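Local structure of Nrps/pks (Streptomyces albus, 4OPE) at residues K61-W66 and L221-R226; L210-L215 and Y237-G242. The protein is a ketosynthase domain from an "AT-less" type I polyketide synthase and probably catalyses chain-extending condensation in oxazolomycin biosynthesis. One frame throughout, in Å; residues are numbered along the deposited sequence.

Interaction 1: K61-W66 and L221-R226; sequences KAYAKW and LSTDGR
Y63 and W66 make most of this contact, each reaching the turn at 221-226 with an aromatic ring. It joins the loop leading to strand 66-67 to the loop that follows helix 210-217, in the N-terminal part of the ketosynthase. One hydrogen bond links them: Y63 OH donates to the backbone O of L221 over 2.8 Å. The C=O...donor angle is 125° and the bond lies in the carbonyl plane, on a lone pair. The CG of Y63 sits between the backbone N and the carbonyl carbon (chi1 55°), which brings the hydroxyl to L221.

A few apolar contacts lie beside this bond. Y63 CE1 lies 4.0 Å from both L221 CB and T223 CG2. A64 CB approaches L221 CD1 at 4.3 Å.

The indole of W66 lies between two layers, with D224 O over one face, 3.7 Å from W66 CE2, and K65 CG over the other. At phi 76° a CB at G225 would press on the carbonyl O of D224, and it would also run into W66 CD2. R226 NH1 is 4.0 Å from W66 CD1, the guanidinium about perpendicular to the ring. Any cation-pi attraction is long and weak, and this guanidinium also forms a salt bridge with D36.

Within the turn, R226 N donates to D224 OD1 over 3.2 Å, giving an Asx turn. R226 NE donates to G225 O, and S222 OG to R226 O. An alanine in place of W66 would probably leave a gap over the D224-G225 peptide and leave K65 CG without the ring it lies on. The contact thus combines one directed bond to a carbonyl with aromatic packing against a peptide, and the turn is shaped by bonds within it and by partners outside it such as D235 and R228.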
loop_
_atom_site.group_PDB
_atom_site.type_symbol
_atom_site.label_atom_id
_atom_site.label_comp_id
_atom_site.label_asym_id
_atom_site.label_seq_id
_atom_site.Cartn_x
_atom_site.Cartn_y
_atom_site.Cartn_z
ATOM N N LYS A 61 31.030 -1.707 -1.526
ATOM C CA LYS A 61 31.148 -2.484 -2.748
ATOM C C LYS A 61 30.106 -3.620 -2.847
ATOM O O LYS A 61 29.590 -4.126 -1.843
ATOM C CB LYS A 61 32.562 -3.072 -2.828
ATOM C CG LYS A 61 33.636 -2.054 -3.099
ATOM C CD LYS A 61 33.237 -1.245 -4.312
ATOM C CE LYS A 61 34.423 -0.585 -4.968
ATOM N NZ LYS A 61 33.970 0.734 -5.456
ATOM N N ALA A 62 29.823 -4.024 -4.077
ATOM C CA ALA A 62 28.982 -5.166 -4.302
ATOM C C ALA A 62 29.829 -6.348 -4.708
ATOM O O ALA A 62 30.677 -6.227 -5.548
ATOM C CB ALA A 62 27.935 -4.848 -5.364
ATOM N N TYR A 63 29.605 -7.497 -4.100
ATOM C CA TYR A 63 30.430 -8.684 -4.414
ATOM C C TYR A 63 29.739 -9.617 -5.461
ATOM O O TYR A 63 30.171 -10.747 -5.702
ATOM C CB TYR A 63 30.760 -9.432 -3.114
ATOM C CG TYR A 63 29.536 -9.798 -2.308
ATOM C CD1 TYR A 63 28.815 -10.922 -2.602
ATOM C CD2 TYR A 63 29.111 -9.021 -1.251
ATOM C CE1 TYR A 63 27.685 -11.268 -1.870
ATOM C CE2 TYR A 63 27.987 -9.347 -0.508
ATOM C CZ TYR A 63 27.261 -10.473 -0.822
ATOM O OH TYR A 63 26.112 -10.831 -0.099
ATOM N N ALA A 64 28.646 -9.142 -6.063
ATOM C CA ALA A 64 27.983 -9.874 -7.119
ATOM C C ALA A 64 27.548 -8.902 -8.199
ATOM O O ALA A 64 27.433 -7.684 -7.966
ATOM C CB ALA A 64 26.792 -10.657 -6.572
ATOM N N LYS A 65 27.279 -9.479 -9.368
ATOM C CA LYS A 65 27.130 -8.742 -10.604
ATOM C C LYS A 65 26.032 -9.310 -11.517
ATOM O O LYS A 65 26.072 -9.118 -12.735
ATOM C CB LYS A 65 28.464 -8.777 -11.325
ATOM C CG LYS A 65 29.045 -10.174 -11.421
ATOM C CD LYS A 65 30.291 -10.193 -12.281
ATOM C CE LYS A 65 30.832 -11.599 -12.415
ATOM N NZ LYS A 65 31.831 -11.703 -13.511
ATOM N N TRP A 66 25.037 -9.968 -10.929
ATOM C CA TRP A 66 24.035 -10.678 -11.694
ATOM C C TRP A 66 22.656 -10.162 -11.374
ATOM O O TRP A 66 22.435 -9.553 -10.313
ATOM C CB TRP A 66 24.085 -12.159 -11.371
ATOM C CG TRP A 66 25.418 -12.813 -11.679
ATOM C CD1 TRP A 66 25.872 -13.239 -12.908
ATOM C CD2 TRP A 66 26.447 -13.133 -10.748
ATOM N NE1 TRP A 66 27.123 -13.776 -12.790
ATOM C CE2 TRP A 66 27.498 -13.738 -11.478
ATOM C CE3 TRP A 66 26.591 -12.953 -9.378
ATOM C CZ2 TRP A 66 28.665 -14.182 -10.881
ATOM C CZ3 TRP A 66 27.766 -13.380 -8.775
ATOM C CH2 TRP A 66 28.790 -13.995 -9.534
ATOM N N LEU A 221 23.020 -10.701 -1.133
ATOM C CA LEU A 221 23.257 -11.233 -2.461
ATOM C C LEU A 221 23.954 -12.608 -2.405
ATOM O O LEU A 221 24.905 -12.794 -1.668
ATOM C CB LEU A 221 24.095 -10.265 -3.265
ATOM C CG LEU A 221 23.496 -8.864 -3.413
ATOM C CD1 LEU A 221 24.452 -8.005 -4.209
ATOM C CD2 LEU A 221 22.110 -8.879 -4.074
ATOM N N SER A 222 23.487 -13.578 -3.166
ATOM C CA SER A 222 24.215 -14.813 -3.229
ATOM C C SER A 222 25.512 -14.536 -3.999
ATOM O O SER A 222 25.546 -13.600 -4.774
ATOM C CB SER A 222 23.402 -15.891 -3.933
ATOM O OG SER A 222 23.004 -15.513 -5.238
ATOM N N THR A 223 26.543 -15.356 -3.808
ATOM C CA THR A 223 27.853 -15.123 -4.404
ATOM C C THR A 223 27.975 -15.636 -5.853
ATOM O O THR A 223 28.795 -15.113 -6.630
ATOM C CB THR A 223 28.985 -15.713 -3.535
ATOM O OG1 THR A 223 28.671 -17.053 -3.188
ATOM C CG2 THR A 223 29.112 -14.945 -2.241
ATOM N N ASP A 224 27.165 -16.634 -6.225
ATOM C CA ASP A 224 27.046 -17.057 -7.641
ATOM C C ASP A 224 25.958 -16.310 -8.411
ATOM O O ASP A 224 25.823 -16.460 -9.581
ATOM C CB ASP A 224 26.832 -18.563 -7.750
ATOM C CG ASP A 224 25.595 -19.055 -6.984
ATOM O OD1 ASP A 224 24.879 -18.278 -6.251
ATOM O OD2 ASP A 224 25.348 -20.272 -7.122
ATOM N N GLY A 225 25.170 -15.482 -7.774
ATOM C CA GLY A 225 24.095 -14.837 -8.520
ATOM C C GLY A 225 22.930 -15.775 -8.801
ATOM O O GLY A 225 22.257 -15.629 -9.808
ATOM N N ARG A 226 22.676 -16.720 -7.892
ATOM C CA ARG A 226 21.567 -17.608 -8.046
ATOM C C ARG A 226 20.713 -17.712 -6.787
ATOM O O ARG A 226 21.171 -17.450 -5.678
ATOM C CB ARG A 226 22.056 -18.995 -8.442
ATOM C CG ARG A 226 22.937 -19.033 -9.684
ATOM C CD ARG A 226 22.232 -18.573 -10.961
ATOM N NE ARG A 226 23.072 -17.627 -11.723
ATOM C CZ ARG A 226 23.567 -17.845 -12.930
ATOM N NH1 ARG A 226 24.316 -16.919 -13.507
ATOM N NH2 ARG A 226 23.306 -18.967 -13.555
#

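Interaction 2: L210-L215 and Y237-G242; sequences LKYLQL and YVPAEG
Y212 and P239 are the nearest pair of backbones, with their CA atoms 8.6 Å apart. Segment 210-215 is the start of helix 210-217, where Q214 N bonds to L210 O and L215 N to K211 O. Segment 237-242 is largely extended and leads into strand 242-250. At this separation the side chains make the contact.

P239 is at the centre and meets three residues of the helix. Y212 and P239 point tip to tip, with Y212 CZ 3.8 Å from P239 CG. L215 also comes at the proline end-on, its CD1 3.8 Å from P239 CG. K211 runs past in the opposite direction, with K211 CE 4.0 Å from P239 CB. The K211 chain bends at chi3 (80°), and its NZ continues to a salt bridge with E353 and a hydrogen bond with S206. L215 and Y237 cross at about a right angle, with L215 CD2 3.3 Å from Y237 OH.

Elsewhere on the helix, L210, L213 and Q214 pack on A147, A140 and T148 of the second subunit. The helix therefore joins this loop to the dimer interface. The contact is mainly apolar and buried. K211 NZ and Y212 OH find partners beyond it, Y212 OH probably in W66 O, so shape and the burial of carbon surface are likely to hold the loop to the helix.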
loop_
_atom_site.group_PDB
_atom_site.type_symbol
_atom_site.label_atom_id
_atom_site.label_comp_id
_atom_site.label_asym_id
_atom_site.label_seq_id
_atom_site.Cartn_x
_atom_site.Cartn_y
_atom_site.Cartn_z
ATOM N N LEU A 210 22.563 1.663 -6.755
ATOM C CA LEU A 210 22.429 1.788 -5.289
ATOM C C LEU A 210 21.864 0.539 -4.659
ATOM O O LEU A 210 22.374 0.090 -3.643
ATOM C CB LEU A 210 21.548 2.984 -4.975
ATOM C CG LEU A 210 21.372 3.668 -3.600
ATOM C CD1 LEU A 210 20.488 2.872 -2.665
ATOM C CD2 LEU A 210 22.704 3.940 -2.959
ATOM N N LYS A 211 20.823 -0.062 -5.273
ATOM C CA LYS A 211 20.207 -1.287 -4.718
ATOM C C LYS A 211 21.236 -2.401 -4.503
ATOM O O LYS A 211 21.165 -3.164 -3.543
ATOM C CB LYS A 211 19.107 -1.833 -5.621
ATOM C CG LYS A 211 18.462 -3.107 -5.045
ATOM C CD LYS A 211 17.132 -3.494 -5.663
ATOM C CE LYS A 211 17.318 -4.199 -6.995
ATOM N NZ LYS A 211 16.037 -4.267 -7.767
ATOM N N TYR A 212 22.178 -2.507 -5.427
ATOM C CA TYR A 212 23.162 -3.575 -5.359
ATOM C C TYR A 212 24.135 -3.293 -4.236
ATOM O O TYR A 212 24.580 -4.226 -3.608
ATOM C CB TYR A 212 23.845 -3.792 -6.717
ATOM C CG TYR A 212 23.085 -4.759 -7.627
ATOM C CD1 TYR A 212 21.864 -4.411 -8.250
ATOM C CD2 TYR A 212 23.557 -6.018 -7.832
ATOM C CE1 TYR A 212 21.184 -5.322 -9.064
ATOM C CE2 TYR A 212 22.887 -6.931 -8.627
ATOM C CZ TYR A 212 21.710 -6.597 -9.250
ATOM O OH TYR A 212 21.127 -7.576 -10.041
ATOM N N LEU A 213 24.423 -2.023 -3.931
ATOM C CA LEU A 213 25.244 -1.715 -2.746
ATOM C C LEU A 213 24.532 -1.951 -1.426
ATOM O O LEU A 213 25.060 -2.584 -0.529
ATOM C CB LEU A 213 25.803 -0.295 -2.786
ATOM C CG LEU A 213 26.800 -0.136 -3.928
ATOM C CD1 LEU A 213 27.170 1.305 -4.001
ATOM C CD2 LEU A 213 28.057 -0.964 -3.756
ATOM N N GLN A 214 23.329 -1.437 -1.312
ATOM C CA GLN A 214 22.479 -1.712 -0.155
ATOM C C GLN A 214 22.386 -3.233 0.102
ATOM O O GLN A 214 22.563 -3.704 1.216
ATOM C CB GLN A 214 21.101 -1.141 -0.447
ATOM C CG GLN A 214 20.444 -0.340 0.630
ATOM C CD GLN A 214 19.251 0.461 0.108
ATOM O OE1 GLN A 214 18.711 0.219 -1.007
ATOM N NE2 GLN A 214 18.824 1.440 0.915
ATOM N N LEU A 215 22.124 -4.021 -0.932
ATOM C CA LEU A 215 21.955 -5.434 -0.699
ATOM C C LEU A 215 23.330 -6.095 -0.380
ATOM O O LEU A 215 23.395 -7.027 0.424
ATOM C CB LEU A 215 21.230 -6.133 -1.873
ATOM C CG LEU A 215 19.734 -5.835 -2.118
ATOM C CD1 LEU A 215 19.236 -6.573 -3.357
ATOM C CD2 LEU A 215 18.812 -6.137 -0.947
ATOM N N TYR A 237 20.285 -14.437 -2.476
ATOM C CA TYR A 237 19.472 -14.418 -3.681
ATOM C C TYR A 237 20.038 -13.517 -4.740
ATOM O O TYR A 237 21.074 -12.926 -4.563
ATOM C CB TYR A 237 18.035 -14.036 -3.335
ATOM C CG TYR A 237 17.831 -12.664 -2.746
ATOM C CD1 TYR A 237 17.788 -12.490 -1.393
ATOM C CD2 TYR A 237 17.613 -11.551 -3.549
ATOM C CE1 TYR A 237 17.546 -11.260 -0.827
ATOM C CE2 TYR A 237 17.377 -10.298 -2.976
ATOM C CZ TYR A 237 17.345 -10.186 -1.608
ATOM O OH TYR A 237 17.134 -8.990 -0.993
ATOM N N VAL A 238 19.360 -13.454 -5.856
ATOM C CA VAL A 238 19.713 -12.521 -6.912
ATOM C C VAL A 238 18.489 -11.678 -7.320
ATOM O O VAL A 238 17.417 -12.202 -7.557
ATOM C CB VAL A 238 20.320 -13.278 -8.103
ATOM C CG1 VAL A 238 19.401 -14.333 -8.626
ATOM C CG2 VAL A 238 20.640 -12.332 -9.227
ATOM N N PRO A 239 18.640 -10.364 -7.386
ATOM C CA PRO A 239 17.491 -9.561 -7.770
ATOM C C PRO A 239 17.016 -9.847 -9.189
ATOM O O PRO A 239 17.796 -10.179 -10.085
ATOM C CB PRO A 239 18.013 -8.112 -7.676
ATOM C CG PRO A 239 19.230 -8.185 -6.842
ATOM C CD PRO A 239 19.823 -9.517 -7.222
ATOM N N ALA A 240 15.735 -9.704 -9.389
ATOM C CA ALA A 240 15.198 -9.778 -10.715
ATOM C C ALA A 240 14.099 -8.755 -10.934
ATOM O O ALA A 240 13.464 -8.301 -9.971
ATOM C CB ALA A 240 14.661 -11.155 -10.961
ATOM N N GLU A 241 13.895 -8.412 -12.206
ATOM C CA GLU A 241 12.925 -7.422 -12.591
ATOM C C GLU A 241 11.619 -8.085 -13.093
ATOM O O GLU A 241 11.595 -9.230 -13.524
ATOM C CB GLU A 241 13.510 -6.577 -13.681
ATOM C CG GLU A 241 14.651 -5.689 -13.238
ATOM C CD GLU A 241 15.186 -4.815 -14.375
ATOM O OE1 GLU A 241 15.514 -3.634 -14.156
ATOM O OE2 GLU A 241 15.274 -5.298 -15.509
ATOM N N GLY A 242 10.517 -7.381 -12.975
ATOM C CA GLY A 242 9.277 -7.918 -13.476
ATOM C C GLY A 242 8.079 -7.013 -13.298
ATOM O O GLY A 242 8.067 -6.111 -12.473
#

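The centres of interactions 1 and 2 are 9 Å apart, on the same side of the chain's centre. Along the chain the order is 61-66, 210-215, 221-226, 237-242, so the segments alternate. Three of the four belong to one run, from helix 210-217 through a long loop to strand 242-250 of the large mixed sheet; 61-66 comes from a distant earlier loop. The contacts touch directly. S222 N and Y237 O are 2.9 Å apart, a probable hydrogen bond. W66 O and Y212 OH probably form another, though the modelled distance is doubtful. Together they tie the 61-66 loop and the helix to the loop entering the sheet, within the N-terminal part of the ketosynthase.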